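Local atomic coordinates of DNA alpha-glucosyltransferase (Enterobacteria phage T4, PDB entry 1XV5), a protein that belongs to the GT-B structural class of glycosyltransferases, built around two parallel beta sheets, and here has uridine-5'-diphosphate bound. Residues I203-T207 against T208-F212; V321-K324 against S325-E328; P239-I242 against A243-E246; K221-P225 against A226-T230; G211-Q214 against M215-F218. All coordinates share one frame; numbering follows the deposited sequence.

Overall arrangement
All five contacts belong to the part of the GT-B fold built on the sheet that includes strands 199-203, 229-233 and 319-323. Interactions 1, 5 and 4 follow one beta-alpha-beta unit: the diphosphate-binding loop, the start of helix 212-223, and the turn that ends it. Interaction 1 is the ionic one, with R205 and K210 on UDP; interaction 5 is buried and mainly aromatic; interaction 4 lies far from the chain's centre and is dominated by backbone bonds. Interaction 3, on a helix with one buried face, touches interaction 1 through F241 and I244, and interaction 5 through A243 and I244. Interaction 2 starts a short helix after another strand and meets interaction 5 where W323 packs on Q214.

Interaction 1 (I203-T207 against T208-F212); sequences IGRTT and TWKGF. With UDP (uridine-5'-diphosphate), chain C.
R205 sends CG out between its backbone N and carbonyl carbon (chi1 50°) and then runs extended to NE, while K210 kinks at its second torsion (chi2 -72°); these two shapes bring both cationic ends to the diphosphate of UDP. The site is the loop that leaves strand 199-203 and enters helix 212-223, within a beta-alpha-beta unit of the GT-B fold. R205 meets the terminal phosphate with two nitrogens: NE donates to O2B of UDP at 3.0 Å, and NH1 to O1B at 2.8 Å, both bonds nearly straight at 161°. K210 shares one of these acceptors, its NZ lying 2.9 Å from O1B, and makes a weak bond to the bridging O3A. One oxygen is thus gripped by two side chains, and its negative charge probably offsets the closeness of the cations. K210 CE passes over one face of the R205 guanidinium, off toward the rim, and NZ is further paired with the carboxylate of E307. The loop itself is tied by a turn: K210 N donates to T207 O at 2.9 Å, approaching from above the carbonyl plane. T207 also supplies the methyl that fits tightly over one face of the W209 indole, CG2 standing 3.2 Å from CD1. Behind this turn, T206 OG1 is bonded to the backbone oxygen of E236, and its CG2 is 4.0 Å from CZ of F212. The same phenyl ring directs its edge at the T207 backbone, with CE1 3.5 Å from the carbonyl carbon.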
# COMPACT_ATOMS: atom_id res chain seq x y z
N ILE A 203 -9.44 -6.12 4.88
CA ILE A 203 -8.17 -6.56 4.31
C ILE A 203 -7.02 -5.68 4.80
O ILE A 203 -7.19 -4.47 4.99
CB ILE A 203 -8.17 -6.53 2.75
CG1 ILE A 203 -8.65 -5.17 2.24
CG2 ILE A 203 -9.04 -7.66 2.21
CD1 ILE A 203 -8.44 -4.98 0.73
N GLY A 204 -5.86 -6.30 5.02
CA GLY A 204 -4.70 -5.57 5.49
C GLY A 204 -3.65 -6.53 6.03
O GLY A 204 -3.42 -7.59 5.45
N ARG A 205 -3.00 -6.14 7.12
CA ARG A 205 -1.99 -6.99 7.76
C ARG A 205 -1.97 -6.69 9.25
O ARG A 205 -2.62 -5.75 9.70
CB ARG A 205 -0.60 -6.78 7.13
CG ARG A 205 -0.15 -5.34 7.00
CD ARG A 205 1.09 -5.28 6.11
NE ARG A 205 1.55 -3.92 5.90
CZ ARG A 205 2.22 -3.20 6.80
NH1 ARG A 205 2.59 -1.96 6.51
NH2 ARG A 205 2.52 -3.73 7.98
N THR A 206 -1.22 -7.48 10.01
CA THR A 206 -1.21 -7.31 11.45
C THR A 206 -0.36 -6.17 12.03
O THR A 206 0.69 -6.39 12.63
CB THR A 206 -0.84 -8.64 12.15
OG1 THR A 206 -1.60 -9.70 11.57
CG2 THR A 206 -1.17 -8.57 13.64
N THR A 207 -0.85 -4.95 11.82
CA THR A 207 -0.21 -3.75 12.35
C THR A 207 -1.38 -2.95 12.86
O THR A 207 -2.34 -2.71 12.14
CB THR A 207 0.55 -3.00 11.25
OG1 THR A 207 1.67 -3.79 10.84
CG2 THR A 207 1.06 -1.67 11.77
N THR A 208 -1.32 -2.55 14.13
CA THR A 208 -2.44 -1.85 14.73
C THR A 208 -2.99 -0.61 14.03
O THR A 208 -4.19 -0.35 14.12
CB THR A 208 -2.15 -1.53 16.22
OG1 THR A 208 -0.97 -0.74 16.32
CG2 THR A 208 -1.96 -2.83 17.00
N TRP A 209 -2.16 0.15 13.32
CA TRP A 209 -2.71 1.32 12.64
C TRP A 209 -3.57 0.96 11.43
O TRP A 209 -4.18 1.83 10.81
CB TRP A 209 -1.64 2.35 12.25
CG TRP A 209 -0.53 1.92 11.34
CD1 TRP A 209 0.74 1.56 11.71
CD2 TRP A 209 -0.53 1.92 9.91
NE1 TRP A 209 1.52 1.35 10.60
CE2 TRP A 209 0.77 1.56 9.48
CE3 TRP A 209 -1.51 2.20 8.94
CZ2 TRP A 209 1.12 1.47 8.13
CZ3 TRP A 209 -1.16 2.11 7.59
CH2 TRP A 209 0.15 1.75 7.20
N LYS A 210 -3.62 -0.33 11.11
CA LYS A 210 -4.44 -0.80 9.99
C LYS A 210 -5.88 -0.94 10.47
O LYS A 210 -6.79 -1.20 9.69
CB LYS A 210 -3.93 -2.15 9.47
CG LYS A 210 -2.57 -2.08 8.81
CD LYS A 210 -2.61 -1.39 7.45
CE LYS A 210 -1.24 -1.43 6.78
NZ LYS A 210 -1.20 -0.80 5.42
N GLY A 211 -6.07 -0.78 11.78
CA GLY A 211 -7.40 -0.85 12.37
C GLY A 211 -8.10 -2.19 12.52
O GLY A 211 -9.33 -2.23 12.50
N PHE A 212 -7.37 -3.28 12.70
CA PHE A 212 -8.06 -4.56 12.85
C PHE A 212 -8.82 -4.67 14.17
O PHE A 212 -9.86 -5.33 14.23
CB PHE A 212 -7.10 -5.75 12.66
CG PHE A 212 -5.93 -5.79 13.61
CD1 PHE A 212 -4.70 -5.25 13.24
CD2 PHE A 212 -6.04 -6.39 14.86
CE1 PHE A 212 -3.59 -5.32 14.10
CE2 PHE A 212 -4.95 -6.47 15.72
CZ PHE A 212 -3.72 -5.94 15.34
N1 UDP C . -1.67 -7.77 -0.05
C2 UDP C . -1.75 -9.03 -0.59
N3 UDP C . -1.74 -10.06 0.32
C4 UDP C . -1.68 -9.94 1.70
C5 UDP C . -1.62 -8.59 2.18
C6 UDP C . -1.62 -7.58 1.31
O2 UDP C . -1.82 -9.23 -1.79
O4 UDP C . -1.69 -10.96 2.39
C1' UDP C . -1.65 -6.63 -0.97
C2' UDP C . -2.80 -5.64 -0.80
O2' UDP C . -3.97 -6.10 -1.43
C3' UDP C . -2.18 -4.40 -1.44
C4' UDP C . -0.75 -4.47 -0.93
O4' UDP C . -0.48 -5.88 -0.72
O3' UDP C . -2.20 -4.55 -2.86
C5' UDP C . -0.49 -3.71 0.37
O5' UDP C . -0.38 -2.32 0.09
PA UDP C . -1.08 -1.20 0.98
O1A UDP C . -0.71 0.09 0.37
O2A UDP C . -2.52 -1.55 1.13
O3A UDP C . -0.41 -1.33 2.47
PB UDP C . 1.10 -1.75 2.95
O1B UDP C . 1.40 -0.93 4.16
O2B UDP C . 1.15 -3.23 3.05
O3B UDP C . 2.04 -1.28 1.77

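Interaction 2 (V321-K324 against S325-E328); sequences VFWK and STGE
The backbone turns from strand to helix at W323, whose carbonyl O accepts from G327 N at 3.3 Å and, weakly, from T326 N, after which K324 O takes the amide of E328 at 3.0 Å. W323 is the N-cap residue, and this is the strand-to-helix junction of a beta-alpha-beta unit in the GT-B fold, strand 319-323 leading into helix 324-329. Both of the four-residue bonds run nearly along the C=O axis. With CG anti to the backbone N (chi1 -173°), beside the carbonyl carbon, the indole of W323 is carried forward toward the first turn. Its pyrrole edge faces that turn, with T326 OG1 lying near the ring plane 3.6 Å from W323 CD1. That hydroxyl has its hydrogen bond to the backbone oxygen of S295, outside the helix. On the outer side K324 stretches fully and crosses the extended E328 side chain. The carboxylate meets the lysine's hydrocarbon: E328 OE1 is 3.2 Å from K324 CE. The charged atoms do not form a salt bridge, since K324 NZ stays 4.1 Å from E328 OE1 and has a long, weak ion pair with D350 OD2.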
# COMPACT_ATOMS: atom_id res chain seq x y z
N VAL A 321 -15.70 0.85 3.08
CA VAL A 321 -15.95 1.39 4.41
C VAL A 321 -14.56 1.78 4.90
O VAL A 321 -13.73 0.92 5.18
CB VAL A 321 -16.57 0.33 5.34
CG1 VAL A 321 -16.78 0.92 6.73
CG2 VAL A 321 -17.92 -0.15 4.76
N PHE A 322 -14.31 3.09 4.96
CA PHE A 322 -13.01 3.63 5.38
C PHE A 322 -13.08 4.35 6.73
O PHE A 322 -14.15 4.77 7.17
CB PHE A 322 -12.48 4.66 4.37
CG PHE A 322 -12.19 4.11 2.99
CD1 PHE A 322 -12.11 2.75 2.74
CD2 PHE A 322 -11.95 5.00 1.94
CE1 PHE A 322 -11.79 2.26 1.47
CE2 PHE A 322 -11.63 4.53 0.66
CZ PHE A 322 -11.54 3.16 0.42
N TRP A 323 -11.92 4.51 7.37
CA TRP A 323 -11.82 5.20 8.66
C TRP A 323 -12.10 6.68 8.43
O TRP A 323 -11.42 7.34 7.65
CB TRP A 323 -10.42 5.00 9.24
CG TRP A 323 -10.24 5.53 10.63
CD1 TRP A 323 -9.56 6.65 11.01
CD2 TRP A 323 -10.74 4.94 11.84
NE1 TRP A 323 -9.61 6.79 12.38
CE2 TRP A 323 -10.32 5.76 12.91
CE3 TRP A 323 -11.50 3.79 12.12
CZ2 TRP A 323 -10.64 5.47 14.24
CZ3 TRP A 323 -11.82 3.50 13.44
CH2 TRP A 323 -11.38 4.34 14.49
N LYS A 324 -13.11 7.20 9.12
CA LYS A 324 -13.50 8.61 8.97
C LYS A 324 -12.38 9.63 9.05
O LYS A 324 -12.21 10.45 8.14
CB LYS A 324 -14.58 8.95 10.01
CG LYS A 324 -15.16 10.35 9.85
CD LYS A 324 -16.20 10.65 10.93
CE LYS A 324 -16.87 11.99 10.70
NZ LYS A 324 -17.83 12.34 11.78
N SER A 325 -11.60 9.61 10.13
CA SER A 325 -10.53 10.59 10.29
C SER A 325 -9.51 10.55 9.15
O SER A 325 -8.90 11.57 8.83
CB SER A 325 -9.81 10.42 11.63
OG SER A 325 -8.93 9.31 11.62
N THR A 326 -9.32 9.38 8.55
CA THR A 326 -8.38 9.28 7.44
C THR A 326 -8.94 10.05 6.25
O THR A 326 -8.21 10.77 5.55
CB THR A 326 -8.12 7.81 7.06
OG1 THR A 326 -7.40 7.17 8.13
CG2 THR A 326 -7.30 7.71 5.79
N GLY A 327 -10.24 9.93 6.02
CA GLY A 327 -10.86 10.66 4.93
C GLY A 327 -10.81 12.15 5.19
O GLY A 327 -10.67 12.95 4.26
N GLU A 328 -10.94 12.54 6.45
CA GLU A 328 -10.89 13.95 6.83
C GLU A 328 -9.49 14.53 6.69
O GLU A 328 -9.33 15.71 6.38
CB GLU A 328 -11.36 14.13 8.28
CG GLU A 328 -12.85 13.90 8.49
CD GLU A 328 -13.25 13.92 9.95
OE1 GLU A 328 -14.47 14.01 10.23
OE2 GLU A 328 -12.36 13.82 10.82

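Interaction 3 (P239-I242 against A243-E246); sequences PAFI and AIKE
One face of the F241 ring carries the terminal methyl of I244: CD1 sits 4.0 Å from the ring centroid and 29° off the ring normal, a CH-pi contact made one helical turn along. The methyl leans toward one side of the ring, with I244 CD1 3.6 Å from F241 CD1. Two tyrosine rings also adjoin the phenyl group, Y251 in an edge-to-face stack and Y253 with its plane inclined at about 60°. F241 holds CG anti to its backbone N, and I244 extends its longer branch to reach back to it. In the backbone, F241 O accepts the amide of I244 at 3.0 Å, the N-H arriving from above the carbonyl plane. A water bridges the next step in place of a direct bond, donating to F241 O at 2.7 Å and accepting from K245 N at 3.1 Å. Regular four-residue bonding reappears where E246 N reaches I242 O at 3.2 Å, nearly straight at 169° and in the carbonyl plane. On this side the E246 carboxylate lies against the branched methyl of its partner, OE1 3.5 Å from I242 CG2. Helix 239-246 thus has an exposed side with I242 and E246, and a buried one with F241 and I244. The buried side rests on strand 251-254 through Y251 and on helix 212-223, where I244 meets F212, Y213 and F216, while F241 touches T206 of the diphosphate-binding loop.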
# COMPACT_ATOMS: atom_id res chain seq x y z
N PRO A 239 4.11 -11.23 17.17
CA PRO A 239 3.80 -10.81 18.53
C PRO A 239 2.54 -9.94 18.57
O PRO A 239 1.73 -10.05 19.48
CB PRO A 239 5.05 -10.05 18.94
CG PRO A 239 6.13 -10.87 18.28
CD PRO A 239 5.55 -11.10 16.89
N ALA A 240 2.37 -9.08 17.57
CA ALA A 240 1.19 -8.22 17.53
C ALA A 240 -0.08 -9.07 17.42
O ALA A 240 -1.09 -8.77 18.05
CB ALA A 240 1.28 -7.26 16.35
N PHE A 241 -0.02 -10.14 16.63
CA PHE A 241 -1.19 -10.99 16.49
C PHE A 241 -1.49 -11.71 17.79
O PHE A 241 -2.65 -11.89 18.17
CB PHE A 241 -0.99 -12.03 15.37
CG PHE A 241 -2.25 -12.78 15.04
CD1 PHE A 241 -3.18 -12.24 14.15
CD2 PHE A 241 -2.55 -13.97 15.69
CE1 PHE A 241 -4.40 -12.87 13.92
CE2 PHE A 241 -3.77 -14.61 15.46
CZ PHE A 241 -4.70 -14.06 14.58
N ILE A 242 -0.45 -12.14 18.49
CA ILE A 242 -0.62 -12.85 19.75
C ILE A 242 -1.41 -12.03 20.77
O ILE A 242 -2.12 -12.57 21.61
CB ILE A 242 0.76 -13.25 20.34
CG1 ILE A 242 1.41 -14.29 19.43
CG2 ILE A 242 0.60 -13.80 21.76
CD1 ILE A 242 2.86 -14.58 19.75
N ALA A 243 -1.28 -10.71 20.67
CA ALA A 243 -1.98 -9.81 21.59
C ALA A 243 -3.49 -9.96 21.50
O ALA A 243 -4.21 -9.73 22.47
CB ALA A 243 -1.58 -8.37 21.30
N ILE A 244 -3.99 -10.35 20.33
CA ILE A 244 -5.42 -10.52 20.13
C ILE A 244 -6.00 -11.59 21.05
O ILE A 244 -7.00 -11.35 21.74
CB ILE A 244 -5.73 -10.89 18.66
CG1 ILE A 244 -5.25 -9.77 17.74
CG2 ILE A 244 -7.23 -11.12 18.49
CD1 ILE A 244 -5.27 -10.13 16.26
N LYS A 245 -5.37 -12.76 21.07
CA LYS A 245 -5.82 -13.85 21.93
C LYS A 245 -5.68 -13.46 23.39
O LYS A 245 -6.57 -13.73 24.20
CB LYS A 245 -5.00 -15.12 21.66
CG LYS A 245 -5.30 -16.26 22.63
CD LYS A 245 -4.42 -17.47 22.36
CE LYS A 245 -4.61 -18.55 23.44
NZ LYS A 245 -6.01 -19.04 23.53
N GLU A 246 -4.56 -12.83 23.73
CA GLU A 246 -4.31 -12.40 25.10
C GLU A 246 -5.43 -11.49 25.59
O GLU A 246 -5.78 -11.51 26.78
CB GLU A 246 -2.97 -11.67 25.18
CG GLU A 246 -1.76 -12.58 25.00
CD GLU A 246 -0.44 -11.83 25.01
OE1 GLU A 246 0.62 -12.49 25.05
OE2 GLU A 246 -0.46 -10.58 24.99
O HOH W 1 -3.69 -14.25 18.97

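Interaction 4 (K221-P225 against A226-T230); sequences KFLKP and AGKST
K228 N donates to L223 O at 2.9 Å and G227 N to K224 O at 3.0 Å, the paired bonds of a Schellman motif that closes helix 212-223. The outer bond reaches back five residues; the inner one, fairly straight at 159°, closes the type I turn from K224 to G227, its donor coming from above the carbonyl plane. G227 is the C-prime residue, and its positive phi (85°) is what lets the chain reverse. A third bond, A226 N to F222 O at 3.2 Å, retains the helical pattern just ahead of the reversal, and the same amide makes a weak bond to L223 O. The carbonyl of L223 is therefore shared by two amides. A water bridges K224 O and K228 O, donating to the first at 2.7 Å and to the second at 2.8 Å, though other acceptors compete for its protons.

Packing centres on L223. Its CB stands 4.0 Å from K228 CB, and the two side chains of L223 and T230 cross at about a right angle, with L223 CD1 pressed to 3.2 Å from T230 OG1. That hydroxyl is buried and has no polar partner in the model. K228 bends at its second torsion and carries NZ away to N198. In the fold this turn is the return leg of the beta-alpha-beta unit: it brings the chain from helix 212-223 into strand 229-233, beside strand 199-203, while F358 of helix 354-365 packs on L223 and A226.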
# COMPACT_ATOMS: atom_id res chain seq x y z
N LYS A 221 -20.02 -5.66 18.37
CA LYS A 221 -21.10 -4.73 18.71
C LYS A 221 -22.26 -4.63 17.75
O LYS A 221 -23.41 -4.45 18.18
CB LYS A 221 -20.52 -3.33 18.93
CG LYS A 221 -19.59 -3.21 20.12
CD LYS A 221 -19.04 -1.80 20.25
CE LYS A 221 -18.12 -1.68 21.46
NZ LYS A 221 -17.50 -0.33 21.51
N PHE A 222 -22.00 -4.74 16.45
CA PHE A 222 -23.07 -4.61 15.47
C PHE A 222 -23.28 -5.72 14.45
O PHE A 222 -24.39 -6.19 14.27
CB PHE A 222 -22.93 -3.28 14.72
CG PHE A 222 -23.09 -2.08 15.60
CD1 PHE A 222 -22.02 -1.57 16.32
CD2 PHE A 222 -24.34 -1.47 15.73
CE1 PHE A 222 -22.18 -0.48 17.17
CE2 PHE A 222 -24.52 -0.37 16.58
CZ PHE A 222 -23.44 0.12 17.30
N LEU A 223 -22.21 -6.13 13.77
CA LEU A 223 -22.34 -7.16 12.74
C LEU A 223 -22.80 -8.53 13.25
O LEU A 223 -23.76 -9.09 12.73
CB LEU A 223 -21.03 -7.30 11.97
CG LEU A 223 -20.54 -6.01 11.29
CD1 LEU A 223 -19.20 -6.27 10.61
CD2 LEU A 223 -21.56 -5.52 10.28
N LYS A 224 -22.13 -9.06 14.27
CA LYS A 224 -22.51 -10.38 14.77
C LYS A 224 -23.94 -10.42 15.31
O LYS A 224 -24.70 -11.34 15.01
CB LYS A 224 -21.54 -10.85 15.85
CG LYS A 224 -21.64 -12.35 16.13
CD LYS A 224 -20.69 -12.78 17.23
CE LYS A 224 -20.75 -14.29 17.42
NZ LYS A 224 -19.86 -14.75 18.53
N PRO A 225 -24.33 -9.42 16.13
CA PRO A 225 -25.69 -9.40 16.68
C PRO A 225 -26.77 -9.31 15.60
O PRO A 225 -27.88 -9.79 15.78
CB PRO A 225 -25.69 -8.17 17.58
CG PRO A 225 -24.26 -8.06 18.01
CD PRO A 225 -23.52 -8.34 16.72
N ALA A 226 -26.42 -8.69 14.48
CA ALA A 226 -27.35 -8.52 13.37
C ALA A 226 -27.40 -9.72 12.43
O ALA A 226 -28.14 -9.71 11.44
CB ALA A 226 -26.99 -7.25 12.59
N GLY A 227 -26.62 -10.75 12.73
CA GLY A 227 -26.61 -11.94 11.90
C GLY A 227 -25.69 -11.86 10.69
O GLY A 227 -25.78 -12.68 9.77
N LYS A 228 -24.80 -10.88 10.70
CA LYS A 228 -23.86 -10.69 9.60
C LYS A 228 -22.57 -11.48 9.84
O LYS A 228 -22.33 -11.96 10.95
CB LYS A 228 -23.53 -9.21 9.44
CG LYS A 228 -24.74 -8.29 9.41
CD LYS A 228 -25.63 -8.57 8.22
CE LYS A 228 -26.80 -7.60 8.19
NZ LYS A 228 -27.60 -7.74 6.94
N SER A 229 -21.75 -11.59 8.80
CA SER A 229 -20.50 -12.32 8.90
C SER A 229 -19.30 -11.42 8.65
O SER A 229 -19.37 -10.49 7.84
CB SER A 229 -20.46 -13.47 7.89
OG SER A 229 -21.56 -14.34 8.08
N THR A 230 -18.21 -11.70 9.34
CA THR A 230 -16.99 -10.92 9.18
C THR A 230 -15.80 -11.80 8.85
O THR A 230 -15.58 -12.83 9.49
CB THR A 230 -16.67 -10.10 10.44
OG1 THR A 230 -17.66 -9.08 10.61
CG2 THR A 230 -15.29 -9.45 10.33
O HOH W 2 -23.88 -12.99 13.00

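Interaction 5 (G211-Q214 against M215-F218); sequences GFYQ and MFDF
F216 begins with CB resting 3.5 Å from Y213 O, and its ring then folds back along the helix because CG lies anti to the carbonyl carbon, beside the backbone N (chi1 -78°). Next along the ring, F216 CD2 comes within 3.3 Å of F212 O, the acceptor for the amide of F216 itself. F216 CD2 is also 4.5 Å from Y213 CD2, a looser approach. Farther out, CE2 of F216 touches CD2 of F212 at 3.9 Å, arriving at the edge of that ring, near its plane. I249 and M232 also pack against this side chain. F212 in turn places CE2 over the centre of the Y213 ring, 3.5 Å above its plane, so the three rings form a small cluster at the start of the helix; K247 adds a cation-pi contact with Y213. The backbone under them is regular helix: F216 N donates to F212 O at 3.1 Å (163°), D217 N to Y213 O at 3.0 Å, and F218 N to Q214 O at 2.9 Å. The remaining side chains spread round the cylinder. M215 turns to T230 and M232 of strand 229-233, F218 to helix 354-365, and D217 forms a salt bridge with K221 one turn on. With G211 as its N-cap, this is the opening of the helix in a beta-alpha-beta crossover, packed on a parallel sheet as in the Rossmann-like domains of the GT-B fold.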
# COMPACT_ATOMS: atom_id res chain seq x y z
N GLY A 211 -6.07 -0.78 11.78
CA GLY A 211 -7.40 -0.85 12.37
C GLY A 211 -8.10 -2.19 12.52
O GLY A 211 -9.33 -2.23 12.50
N PHE A 212 -7.37 -3.28 12.70
CA PHE A 212 -8.06 -4.56 12.85
C PHE A 212 -8.82 -4.67 14.17
O PHE A 212 -9.86 -5.33 14.23
CB PHE A 212 -7.10 -5.75 12.66
CG PHE A 212 -5.93 -5.79 13.61
CD1 PHE A 212 -4.70 -5.25 13.24
CD2 PHE A 212 -6.04 -6.39 14.86
CE1 PHE A 212 -3.59 -5.32 14.10
CE2 PHE A 212 -4.95 -6.47 15.72
CZ PHE A 212 -3.72 -5.94 15.34
N TYR A 213 -8.33 -4.03 15.23
CA TYR A 213 -9.05 -4.11 16.51
C TYR A 213 -10.43 -3.47 16.37
O TYR A 213 -11.39 -3.93 16.98
CB TYR A 213 -8.28 -3.40 17.62
CG TYR A 213 -7.18 -4.23 18.22
CD1 TYR A 213 -5.85 -3.81 18.16
CD2 TYR A 213 -7.46 -5.45 18.84
CE1 TYR A 213 -4.82 -4.59 18.70
CE2 TYR A 213 -6.44 -6.23 19.38
CZ TYR A 213 -5.13 -5.80 19.31
OH TYR A 213 -4.11 -6.57 19.84
N GLN A 214 -10.50 -2.41 15.57
CA GLN A 214 -11.77 -1.72 15.36
C GLN A 214 -12.75 -2.60 14.59
O GLN A 214 -13.97 -2.49 14.76
CB GLN A 214 -11.53 -0.39 14.65
CG GLN A 214 -10.93 0.69 15.57
CD GLN A 214 -9.51 0.38 16.05
OE1 GLN A 214 -9.13 0.72 17.17
NE2 GLN A 214 -8.71 -0.24 15.19
N MET A 215 -12.22 -3.48 13.74
CA MET A 215 -13.08 -4.39 12.98
C MET A 215 -13.65 -5.44 13.94
O MET A 215 -14.84 -5.76 13.88
CB MET A 215 -12.28 -5.07 11.87
CG MET A 215 -13.14 -5.81 10.85
SD MET A 215 -14.19 -4.70 9.89
CE MET A 215 -15.43 -5.85 9.28
N PHE A 216 -12.81 -5.97 14.82
CA PHE A 216 -13.26 -6.96 15.80
C PHE A 216 -14.36 -6.34 16.65
O PHE A 216 -15.37 -6.98 16.95
CB PHE A 216 -12.12 -7.39 16.72
CG PHE A 216 -11.15 -8.37 16.11
CD1 PHE A 216 -11.59 -9.60 15.63
CD2 PHE A 216 -9.79 -8.07 16.05
CE1 PHE A 216 -10.69 -10.52 15.10
CE2 PHE A 216 -8.89 -8.99 15.53
CZ PHE A 216 -9.33 -10.21 15.05
N ASP A 217 -14.15 -5.08 17.03
CA ASP A 217 -15.10 -4.35 17.86
C ASP A 217 -16.42 -4.16 17.13
O ASP A 217 -17.49 -4.39 17.70
CB ASP A 217 -14.50 -2.98 18.23
CG ASP A 217 -15.24 -2.30 19.37
OD1 ASP A 217 -15.35 -1.06 19.36
OD2 ASP A 217 -15.71 -3.01 20.29
N PHE A 218 -16.35 -3.75 15.87
CA PHE A 218 -17.55 -3.53 15.07
C PHE A 218 -18.32 -4.84 14.87
O PHE A 218 -19.54 -4.85 14.86
CB PHE A 218 -17.19 -2.92 13.71
CG PHE A 218 -18.37 -2.39 12.95
CD1 PHE A 218 -19.22 -1.45 13.52
CD2 PHE A 218 -18.62 -2.81 11.64
CE1 PHE A 218 -20.30 -0.93 12.79
CE2 PHE A 218 -19.69 -2.30 10.91
CZ PHE A 218 -20.54 -1.36 11.49